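Local coordinates for protein 3-polyprenyl-4-hydroxybenzoate decarboxylase and related decarboxylases (PDB 6H6X) that binds prenylated FMN with manganese and potassium and, as a UbiD-family enzyme of the HmfF type, probably interconverts furan-2,5-dicarboxylic and 2-furoic acids by reversible decarboxylation, at residues E80-A85 / G300-E305; I135-D140 / G144-S149; A202-G207 / L211-A216. The protein carries 8 engineered substitutions. All coordinates share one frame; numbering follows the deposited sequence.

Interaction 2 comes first along the chain after residues 80-85, interaction 3 follows it in series, and residues 300-305 close interaction 1 around both. Interactions 2 and 3 have centres about 10 Å apart, lie within the Rift-related domain and share one potassium ion; Leu-211 of helix 210-217 packs on Val-148 and Arg-146 of strand 146-157. Interaction 1, about 11 Å from interaction 3 centre to centre, brings helix 75-87 against helix 294-315, and its Ala-85 touches Ile-213 and Ala-216. Interactions 1 and 2 do not touch. Helix 210-217 thus connects the interhelical packing to the hairpin that contributes ligands to both metals and a hydrogen bond to the cofactor phosphate.

Interaction 1 of 3, residues E80-A85 / G300-E305; sequences EKLAAA and GGIARE
Leu-82 of helix 75-87 and Ala-303 of helix 294-315 mark the closest backbone approach between 80-85 and 300-305, with their CA atoms 7.5 Å apart. Leu-82 carries the contact from its side with one methyl group, CD2. A first torsion of -174° sets CG anti to the backbone nitrogen and beside the carbonyl carbon, and from there the branch carrying CD2 reaches the other helix. Its nearest partner is a backbone atom: Leu-82 CD2 stands 3.8 Å from Ala-303 CA. The methyl also lies 4.0 Å from Ile-302 O, a van der Waals distance to a helix carbonyl. Two side-chain carbons lie a little farther off, with Ile-302 CG2 at 4.1 Å from Leu-82 CD2 and Ala-303 CB, more loosely, at 4.4 Å from it. The two branches of Ile-302 act differently, because its gamma methyl CG2 meets the leucine while the arm through CG1 to CD1 leads away. Only 89 Å² is buried between the segments, in keeping with one methyl carrying the contact.

Elsewhere Leu-82 also packs on Ala-306 of the same partner helix and on Leu-217 of helix 210-217. Glu-80 adds a polar tie between the helices through a salt bridge to Arg-313. The contact joins the N-terminal and C-terminal domains, and the side chain of Ala-303 lies about 7 Å from the bound 4LU, the prenylated FMN. All three touching residues are buried and their side chains meet through carbon alone, so cohesion here rests on dispersion and the burial of apolar surface, with the anti first torsion of Leu-82 placing CD2 against the other helix.

Interaction 2 of 3, residues I135-D140 / G144-S149; sequences ILIARD and GVRNVS. With MN (manganese (II) ion), chain H; K (potassium ion), chain G; 4LU (1-deoxy-5-O-phosphono-1-(3,3,4,5-tetramethyl-9,11-dioxo-2,3,8,9,10,11-hexahydro-7H-quinolino[1,8-fg]pteridin-12-ium-7-y l)-D-ribitol), chain I.
Leu-136 O is gripped twice: Ser-149 N donates to it at 3.2 Å, and a water donates at 3.1 Å. The site lies in the beta hairpin of strands 130-139 and 146-157, whose short segments run antiparallel at 162°. That water also accepts from Asn-147 ND2 and bonds Ser-149 OG, which has a further partner in His-151. Leu-136, Asn-147 and Ser-149 share one face of the hairpin; on the opposite one Val-148 CG2 lies alongside Ile-137 CG1.

Near the turn, the Arg-139 chain is extended from CG to NE (chi3 179°), which carries NH1 to Gly-144 O at 2.7 Å, a bond almost in the guanidinium plane. Two donors, Arg-139 NH2 and Arg-146 NH1, approach to 3.2 Å without bonding, the guanidinium planes 50° apart; Glu-233, salt-bridged to both, probably offsets the like charges, and Asp-209 also pairs with Arg-146. A leucine in place of Arg-139 would probably leave Gly-144 O without this donor and Glu-233 with one charge mate fewer.

Val-148 O binds potassium at 2.9 Å. Asn-147 OD1 binds manganese at 1.9 Å, alongside His-169 and Glu-210. The cofactor phosphate oxygen O2P meets manganese at 2.2 Å and accepts from Asn-147 ND2 at 2.8 Å.

Interaction 3 of 3, residues A202-G207 / L211-A216; sequences ATTRLG and LEIASA. With K (potassium ion), chain G.
The potassium site beside the cofactor phosphate is where this contact belongs: the loop 202-207 supplies a ligand to the ion, and helix 210-217 packs against the loop through Ile-213. Ala-202 O binds potassium at 3.0 Å, joining Val-148, Ser-200 and Glu-210 among its protein ligands. The methyl of the same alanine turns to the helix, where Ala-202 CB meets Ile-213 CD1 at 3.9 Å. Thr-204 reaches the same terminal carbon tip to tip, its CG2 4.2 Å from Ile-213 CD1. In the isoleucine, chi1 (-63°) puts CG1 anti to the carbonyl carbon and turns the longer arm to the loop, while chi2 (163°) extends that arm to CD1. The nearest CA atoms, those of Ala-202 and Ile-213, are 8.3 Å apart, and the isoleucine side chain bridges most of that distance.

Helix 75-87 lines the same spot: Val-86 touches Ala-202 and Thr-204, while Ala-85 packs on Ile-213. Helix 210-217 begins at Glu-210, which binds both manganese and potassium, and Thr-204 touches His-169, another manganese ligand. Two methyl groups, Ala-202 CB and Thr-204 CG2, thus meet the end of Ile-213. Between the two segments the contact is van der Waals only, and the carbonyl of Ala-202 goes to the ion while its methyl meets Ile-213.

Interaction 1 of 3, residues E80-A85 / G300-E305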
loop_
_atom_site.group_PDB
_atom_site.type_symbol
_atom_site.label_atom_id
_atom_site.label_comp_id
_atom_site.label_asym_id
_atom_site.label_seq_id
_atom_site.Cartn_x
_atom_site.Cartn_y
_atom_site.Cartn_z
ATOM N N GLU B 80 10.036 9.030 21.505
ATOM C CA GLU B 80 10.353 9.318 22.909
ATOM C C GLU B 80 11.462 10.354 22.955
ATOM O O GLU B 80 11.388 11.290 23.731
ATOM C CB GLU B 80 10.754 8.044 23.707
ATOM C CG GLU B 80 9.563 7.126 24.092
ATOM C CD GLU B 80 9.307 5.962 23.102
ATOM O OE1 GLU B 80 8.674 4.964 23.502
ATOM O OE2 GLU B 80 9.764 5.994 21.917
ATOM N N LYS B 81 12.472 10.248 22.095
ATOM C CA LYS B 81 13.483 11.324 22.065
ATOM C C LYS B 81 12.849 12.693 21.763
ATOM O O LYS B 81 13.181 13.685 22.400
ATOM C CB LYS B 81 14.638 11.028 21.107
ATOM C CG LYS B 81 15.942 11.647 21.613
ATOM C CD LYS B 81 16.909 12.108 20.527
ATOM C CE LYS B 81 18.301 12.414 21.083
ATOM N NZ LYS B 81 18.234 13.341 22.247
ATOM N N LEU B 82 11.879 12.736 20.831
ATOM C CA LEU B 82 11.230 14.014 20.488
ATOM C C LEU B 82 10.424 14.545 21.670
ATOM O O LEU B 82 10.537 15.718 22.002
ATOM C CB LEU B 82 10.394 13.927 19.198
ATOM C CG LEU B 82 9.781 15.242 18.676
ATOM C CD1 LEU B 82 10.800 16.377 18.540
ATOM C CD2 LEU B 82 9.097 14.999 17.331
ATOM N N ALA B 83 9.666 13.683 22.340
ATOM C CA ALA B 83 8.860 14.135 23.510
ATOM C C ALA B 83 9.729 14.610 24.714
ATOM O O ALA B 83 9.401 15.584 25.417
ATOM C CB ALA B 83 7.914 13.020 23.951
ATOM N N ALA B 84 10.845 13.923 24.909
ATOM C CA ALA B 84 11.877 14.340 25.890
ATOM C C ALA B 84 12.450 15.732 25.573
ATOM O O ALA B 84 12.620 16.565 26.493
ATOM C CB ALA B 84 13.030 13.311 25.946
ATOM N N ALA B 85 12.757 15.987 24.285
ATOM C CA ALA B 85 13.205 17.340 23.894
ATOM C C ALA B 85 12.146 18.406 24.128
ATOM O O ALA B 85 12.475 19.534 24.543
ATOM C CB ALA B 85 13.667 17.368 22.459
ATOM N N GLY B 300 5.763 17.447 9.935
ATOM C CA GLY B 300 4.617 17.599 10.858
ATOM C C GLY B 300 4.149 16.271 11.463
ATOM O O GLY B 300 3.793 16.226 12.625
ATOM N N GLY B 301 4.167 15.205 10.673
ATOM C CA GLY B 301 3.722 13.888 11.076
ATOM C C GLY B 301 4.411 13.295 12.296
ATOM O O GLY B 301 3.760 12.849 13.226
ATOM N N ILE B 302 5.737 13.306 12.282
ATOM C CA ILE B 302 6.553 12.793 13.387
ATOM C C ILE B 302 6.299 13.570 14.636
ATOM O O ILE B 302 6.122 12.972 15.701
ATOM C CB ILE B 302 8.037 12.763 13.009
ATOM C CG1 ILE B 302 8.209 11.685 11.950
ATOM C CG2 ILE B 302 8.904 12.421 14.212
ATOM C CD1 ILE B 302 9.540 11.728 11.272
ATOM N N ALA B 303 6.191 14.889 14.513
ATOM C CA ALA B 303 5.807 15.717 15.659
ATOM C C ALA B 303 4.436 15.377 16.208
ATOM O O ALA B 303 4.251 15.281 17.439
ATOM C CB ALA B 303 5.866 17.194 15.300
ATOM N N ARG B 304 3.471 15.181 15.318
ATOM C CA ARG B 304 2.103 14.807 15.783
ATOM C C ARG B 304 2.121 13.377 16.355
ATOM O O ARG B 304 1.460 13.105 17.295
ATOM C CB ARG B 304 1.053 15.003 14.714
ATOM C CG ARG B 304 0.856 16.483 14.279
ATOM C CD ARG B 304 -0.214 16.740 13.203
ATOM N NE ARG B 304 0.169 16.301 11.894
ATOM C CZ ARG B 304 0.855 17.031 10.982
ATOM N NH1 ARG B 304 1.256 18.234 11.265
ATOM N NH2 ARG B 304 1.161 16.525 9.762
ATOM N N GLU B 305 2.894 12.469 15.781
ATOM C CA GLU B 305 3.003 11.123 16.318
ATOM C C GLU B 305 3.575 11.101 17.740
ATOM O O GLU B 305 3.125 10.345 18.569
ATOM C CB GLU B 305 3.832 10.233 15.429
ATOM C CG GLU B 305 3.135 9.735 14.191
ATOM C CD GLU B 305 4.053 8.929 13.249
ATOM O OE1 GLU B 305 5.233 8.650 13.598
ATOM O OE2 GLU B 305 3.590 8.533 12.146
#

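Interaction 2 of 3, residues I135-D140 / G144-S149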
loop_
_atom_site.group_PDB
_atom_site.type_symbol
_atom_site.label_atom_id
_atom_site.label_comp_id
_atom_site.label_asym_id
_atom_site.label_seq_id
_atom_site.Cartn_x
_atom_site.Cartn_y
_atom_site.Cartn_z
ATOM N N ILE B 135 12.048 28.618 8.379
ATOM C CA ILE B 135 11.590 28.764 9.746
ATOM C C ILE B 135 11.425 30.249 10.062
ATOM O O ILE B 135 12.264 31.060 9.713
ATOM C CB ILE B 135 12.474 28.038 10.767
ATOM C CG1 ILE B 135 13.884 28.640 10.884
ATOM C CG2 ILE B 135 12.542 26.568 10.431
ATOM C CD1 ILE B 135 14.702 28.015 12.025
ATOM N N LEU B 136 10.312 30.602 10.681
ATOM C CA LEU B 136 9.963 31.975 10.991
ATOM C C LEU B 136 10.128 32.152 12.505
ATOM O O LEU B 136 9.402 31.537 13.268
ATOM C CB LEU B 136 8.526 32.266 10.599
ATOM C CG LEU B 136 8.116 33.745 10.622
ATOM C CD1 LEU B 136 6.967 33.972 9.650
ATOM C CD2 LEU B 136 7.759 34.229 12.010
ATOM N N ILE B 137 11.099 32.970 12.914
ATOM C CA ILE B 137 11.406 33.217 14.309
ATOM C C ILE B 137 10.826 34.594 14.668
ATOM O O ILE B 137 11.066 35.570 13.979
ATOM C CB ILE B 137 12.922 33.173 14.528
ATOM C CG1 ILE B 137 13.450 31.822 14.140
ATOM C CG2 ILE B 137 13.294 33.452 15.981
ATOM C CD1 ILE B 137 14.877 31.858 13.648
ATOM N N ALA B 138 10.055 34.648 15.738
ATOM C CA ALA B 138 9.511 35.914 16.247
ATOM C C ALA B 138 9.396 35.924 17.785
ATOM O O ALA B 138 9.453 34.863 18.452
ATOM C CB ALA B 138 8.170 36.178 15.612
ATOM N N ARG B 139 9.272 37.128 18.344
ATOM C CA ARG B 139 9.047 37.285 19.786
ATOM C C ARG B 139 7.705 37.936 20.100
ATOM O O ARG B 139 7.236 38.788 19.359
ATOM C CB ARG B 139 10.182 38.071 20.437
ATOM C CG ARG B 139 11.449 37.247 20.625
ATOM C CD ARG B 139 12.535 37.982 21.421
ATOM N NE ARG B 139 13.728 37.134 21.590
ATOM C CZ ARG B 139 13.910 36.238 22.574
ATOM N NH1 ARG B 139 13.023 36.066 23.540
ATOM N NH2 ARG B 139 15.015 35.499 22.614
ATOM N N ASP B 140 7.110 37.532 21.223
ATOM C CA ASP B 140 5.860 38.113 21.710
ATOM C C ASP B 140 6.185 39.570 22.093
ATOM O O ASP B 140 7.089 39.838 22.897
ATOM C CB ASP B 140 5.345 37.295 22.905
ATOM C CG ASP B 140 3.929 37.676 23.347
ATOM O OD1 ASP B 140 3.707 38.861 23.627
ATOM O OD2 ASP B 140 3.043 36.789 23.467
ATOM N N GLY B 144 7.728 38.846 25.501
ATOM C CA GLY B 144 9.098 38.596 25.029
ATOM C C GLY B 144 9.499 37.157 24.688
ATOM O O GLY B 144 10.619 36.932 24.284
ATOM N N VAL B 145 8.620 36.181 24.864
ATOM C CA VAL B 145 8.965 34.801 24.528
ATOM C C VAL B 145 9.130 34.564 23.002
ATOM O O VAL B 145 8.470 35.213 22.174
ATOM C CB VAL B 145 7.949 33.783 25.104
ATOM C CG1 VAL B 145 7.925 33.861 26.634
ATOM C CG2 VAL B 145 6.552 33.956 24.478
ATOM N N ARG B 146 10.021 33.634 22.671
ATOM C CA ARG B 146 10.346 33.301 21.297
ATOM C C ARG B 146 9.537 32.097 20.796
ATOM O O ARG B 146 9.388 31.106 21.517
ATOM C CB ARG B 146 11.825 32.983 21.195
ATOM C CG ARG B 146 12.324 32.908 19.766
ATOM C CD ARG B 146 13.829 33.159 19.757
ATOM N NE ARG B 146 14.523 32.196 20.607
ATOM C CZ ARG B 146 15.777 32.319 21.049
ATOM N NH1 ARG B 146 16.531 33.344 20.724
ATOM N NH2 ARG B 146 16.291 31.363 21.786
ATOM N N ASN B 147 9.060 32.188 19.553
ATOM C CA ASN B 147 8.393 31.093 18.860
ATOM C C ASN B 147 8.985 30.878 17.456
ATOM O O ASN B 147 9.392 31.821 16.800
ATOM C CB ASN B 147 6.903 31.412 18.739
ATOM C CG ASN B 147 6.051 30.190 18.383
ATOM O OD1 ASN B 147 5.733 29.372 19.258
ATOM N ND2 ASN B 147 5.641 30.081 17.084
ATOM N N VAL B 148 8.964 29.631 16.997
ATOM C CA VAL B 148 9.359 29.270 15.658
ATOM C C VAL B 148 8.205 28.464 15.014
ATOM O O VAL B 148 7.648 27.586 15.636
ATOM C CB VAL B 148 10.617 28.411 15.696
ATOM C CG1 VAL B 148 11.141 28.120 14.300
ATOM C CG2 VAL B 148 11.664 29.056 16.616
ATOM N N SER B 149 7.883 28.780 13.772
ATOM C CA SER B 149 6.931 28.019 12.959
ATOM C C SER B 149 7.293 28.150 11.470
ATOM O O SER B 149 8.117 28.993 11.088
ATOM C CB SER B 149 5.490 28.553 13.201
ATOM O OG SER B 149 5.468 29.977 13.261
HETATM MN MN MN H . 5.114 27.579 19.476
HETATM K K K G . 5.839 25.509 16.358
HETATM C C9 4LU I . 4.445 23.426 8.167
HETATM C C8 4LU I . 5.367 22.843 7.248
HETATM C C7 4LU I . 5.389 23.177 5.890
HETATM C C10 4LU I . 1.793 26.089 8.296
HETATM C C6 4LU I . 4.234 24.002 5.349
HETATM N N3 4LU I . 0.780 28.623 7.712
HETATM C C2 4LU I . 0.696 28.123 8.986
HETATM C C13 4LU I . 4.724 23.861 2.673
HETATM C C5 4LU I . 4.085 24.508 3.885
HETATM C C1 4LU I . 1.994 25.613 4.565
HETATM O O2 4LU I . 0.162 28.826 9.900
HETATM N N1 4LU I . 1.203 26.887 9.271
HETATM C C4 4LU I . 1.343 27.922 6.683
HETATM O O4 4LU I . 1.416 28.424 5.532
HETATM C C4A 4LU I . 1.893 26.549 6.962
HETATM N N5 4LU I . 2.537 25.754 5.956
HETATM C C3 4LU I . 2.923 25.400 3.615
HETATM C C12 4LU I . 5.073 25.709 3.938
HETATM C C5A 4LU I . 3.420 24.709 6.342
HETATM C C7M 4LU I . 6.390 22.518 4.942
HETATM C C8M 4LU I . 6.360 21.893 7.862
HETATM C C9A 4LU I . 3.426 24.323 7.781
HETATM N N10 4LU I . 2.352 24.823 8.612
HETATM C "C1'" 4LU I . 2.173 24.358 9.986
HETATM C "C2'" 4LU I . 2.952 25.098 11.098
HETATM O "O2'" 4LU I . 4.316 25.369 10.761
HETATM C "C3'" 4LU I . 2.956 24.205 12.329
HETATM O "O3'" 4LU I . 1.624 23.764 12.600
HETATM C "C4'" 4LU I . 3.592 24.896 13.540
HETATM O "O4'" 4LU I . 4.033 23.978 14.585
HETATM C "C5'" 4LU I . 2.724 25.935 14.228
HETATM O "O5'" 4LU I . 3.610 26.358 15.286
HETATM P P 4LU I . 3.101 27.146 16.614
HETATM O O2P 4LU I . 4.360 27.612 17.368
HETATM O O3P 4LU I . 2.314 28.382 16.092
HETATM O O1P 4LU I . 2.305 26.097 17.393
HETATM O O HOH W 1 6.777 31.830 14.948
HETATM O O HOH W 2 4.151 25.389 19.423
#

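Interaction 3 of 3, residues A202-G207 / L211-A216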
loop_
_atom_site.group_PDB
_atom_site.type_symbol
_atom_site.label_atom_id
_atom_site.label_comp_id
_atom_site.label_asym_id
_atom_site.label_seq_id
_atom_site.Cartn_x
_atom_site.Cartn_y
_atom_site.Cartn_z
ATOM N N ALA B 202 6.923 21.295 16.651
ATOM C CA ALA B 202 6.367 21.000 18.001
ATOM C C ALA B 202 5.147 21.880 18.318
ATOM O O ALA B 202 5.149 23.126 18.112
ATOM C CB ALA B 202 7.409 21.165 19.091
ATOM N N THR B 203 4.113 21.202 18.790
ATOM C CA THR B 203 2.878 21.824 19.223
ATOM C C THR B 203 2.987 21.835 20.739
ATOM O O THR B 203 3.031 20.778 21.375
ATOM C CB THR B 203 1.647 21.011 18.756
ATOM O OG1 THR B 203 1.757 20.710 17.355
ATOM C CG2 THR B 203 0.338 21.781 19.033
ATOM N N THR B 204 3.085 23.031 21.299
ATOM C CA THR B 204 3.320 23.200 22.725
ATOM C C THR B 204 2.369 24.239 23.278
ATOM O O THR B 204 1.635 24.911 22.519
ATOM C CB THR B 204 4.761 23.664 23.025
ATOM O OG1 THR B 204 4.875 25.090 22.793
ATOM C CG2 THR B 204 5.803 22.879 22.183
ATOM N N ARG B 205 2.398 24.375 24.600
ATOM C CA ARG B 205 1.658 25.445 25.264
ATOM C C ARG B 205 2.384 26.756 24.933
ATOM O O ARG B 205 3.502 26.752 24.410
ATOM C CB ARG B 205 1.483 25.189 26.776
ATOM C CG ARG B 205 2.442 25.952 27.694
ATOM C CD ARG B 205 3.041 25.070 28.774
ATOM N NE ARG B 205 4.337 25.627 29.169
ATOM C CZ ARG B 205 5.392 24.938 29.603
ATOM N NH1 ARG B 205 5.360 23.607 29.743
ATOM N NH2 ARG B 205 6.507 25.606 29.922
ATOM N N LEU B 206 1.747 27.871 25.267
ATOM C CA LEU B 206 2.021 29.156 24.615
ATOM C C LEU B 206 3.465 29.718 24.692
ATOM O O LEU B 206 3.853 30.507 23.821
ATOM C CB LEU B 206 0.999 30.193 25.103
ATOM C CG LEU B 206 0.944 31.567 24.433
ATOM C CD1 LEU B 206 0.897 31.462 22.917
ATOM C CD2 LEU B 206 -0.264 32.333 24.958
ATOM N N GLY B 207 4.262 29.321 25.688
ATOM C CA GLY B 207 5.611 29.899 25.866
ATOM C C GLY B 207 6.849 28.997 25.895
ATOM O O GLY B 207 7.728 29.193 26.749
ATOM N N LEU B 211 13.425 26.816 19.327
ATOM C CA LEU B 211 14.912 26.744 19.109
ATOM C C LEU B 211 15.618 25.971 20.245
ATOM O O LEU B 211 16.602 25.291 20.019
ATOM C CB LEU B 211 15.511 28.144 18.956
ATOM C CG LEU B 211 15.039 28.954 17.756
ATOM C CD1 LEU B 211 15.803 30.275 17.700
ATOM C CD2 LEU B 211 15.208 28.215 16.429
ATOM N N GLU B 212 15.060 26.045 21.444
ATOM C CA GLU B 212 15.524 25.273 22.611
ATOM C C GLU B 212 15.193 23.807 22.508
ATOM O O GLU B 212 15.981 22.946 22.925
ATOM C CB GLU B 212 14.960 25.886 23.908
ATOM C CG GLU B 212 15.539 27.269 24.119
ATOM C CD GLU B 212 15.185 27.925 25.445
ATOM O OE1 GLU B 212 14.211 27.523 26.126
ATOM O OE2 GLU B 212 15.885 28.897 25.793
ATOM N N ILE B 213 14.066 23.501 21.875
ATOM C CA ILE B 213 13.762 22.123 21.546
ATOM C C ILE B 213 14.784 21.590 20.540
ATOM O O ILE B 213 15.347 20.505 20.700
ATOM C CB ILE B 213 12.313 21.985 21.052
ATOM C CG1 ILE B 213 11.341 22.373 22.176
ATOM C CG2 ILE B 213 12.029 20.542 20.656
ATOM C CD1 ILE B 213 9.936 22.667 21.696
ATOM N N ALA B 214 15.075 22.377 19.519
ATOM C CA ALA B 214 16.090 21.971 18.542
ATOM C C ALA B 214 17.435 21.737 19.198
ATOM O O ALA B 214 18.104 20.777 18.889
ATOM C CB ALA B 214 16.235 23.048 17.470
ATOM N N SER B 215 17.822 22.634 20.082
ATOM C CA SER B 215 19.041 22.479 20.891
ATOM C C SER B 215 19.112 21.139 21.615
ATOM O O SER B 215 20.098 20.460 21.517
ATOM C CB SER B 215 19.113 23.611 21.925
ATOM O OG SER B 215 20.163 24.457 21.668
ATOM N N ALA B 216 18.046 20.756 22.308
ATOM C CA ALA B 216 17.976 19.414 22.932
ATOM C C ALA B 216 18.095 18.227 21.987
ATOM O O ALA B 216 18.504 17.153 22.413
ATOM C CB ALA B 216 16.694 19.269 23.747
HETATM K K K G . 5.839 25.509 16.358
#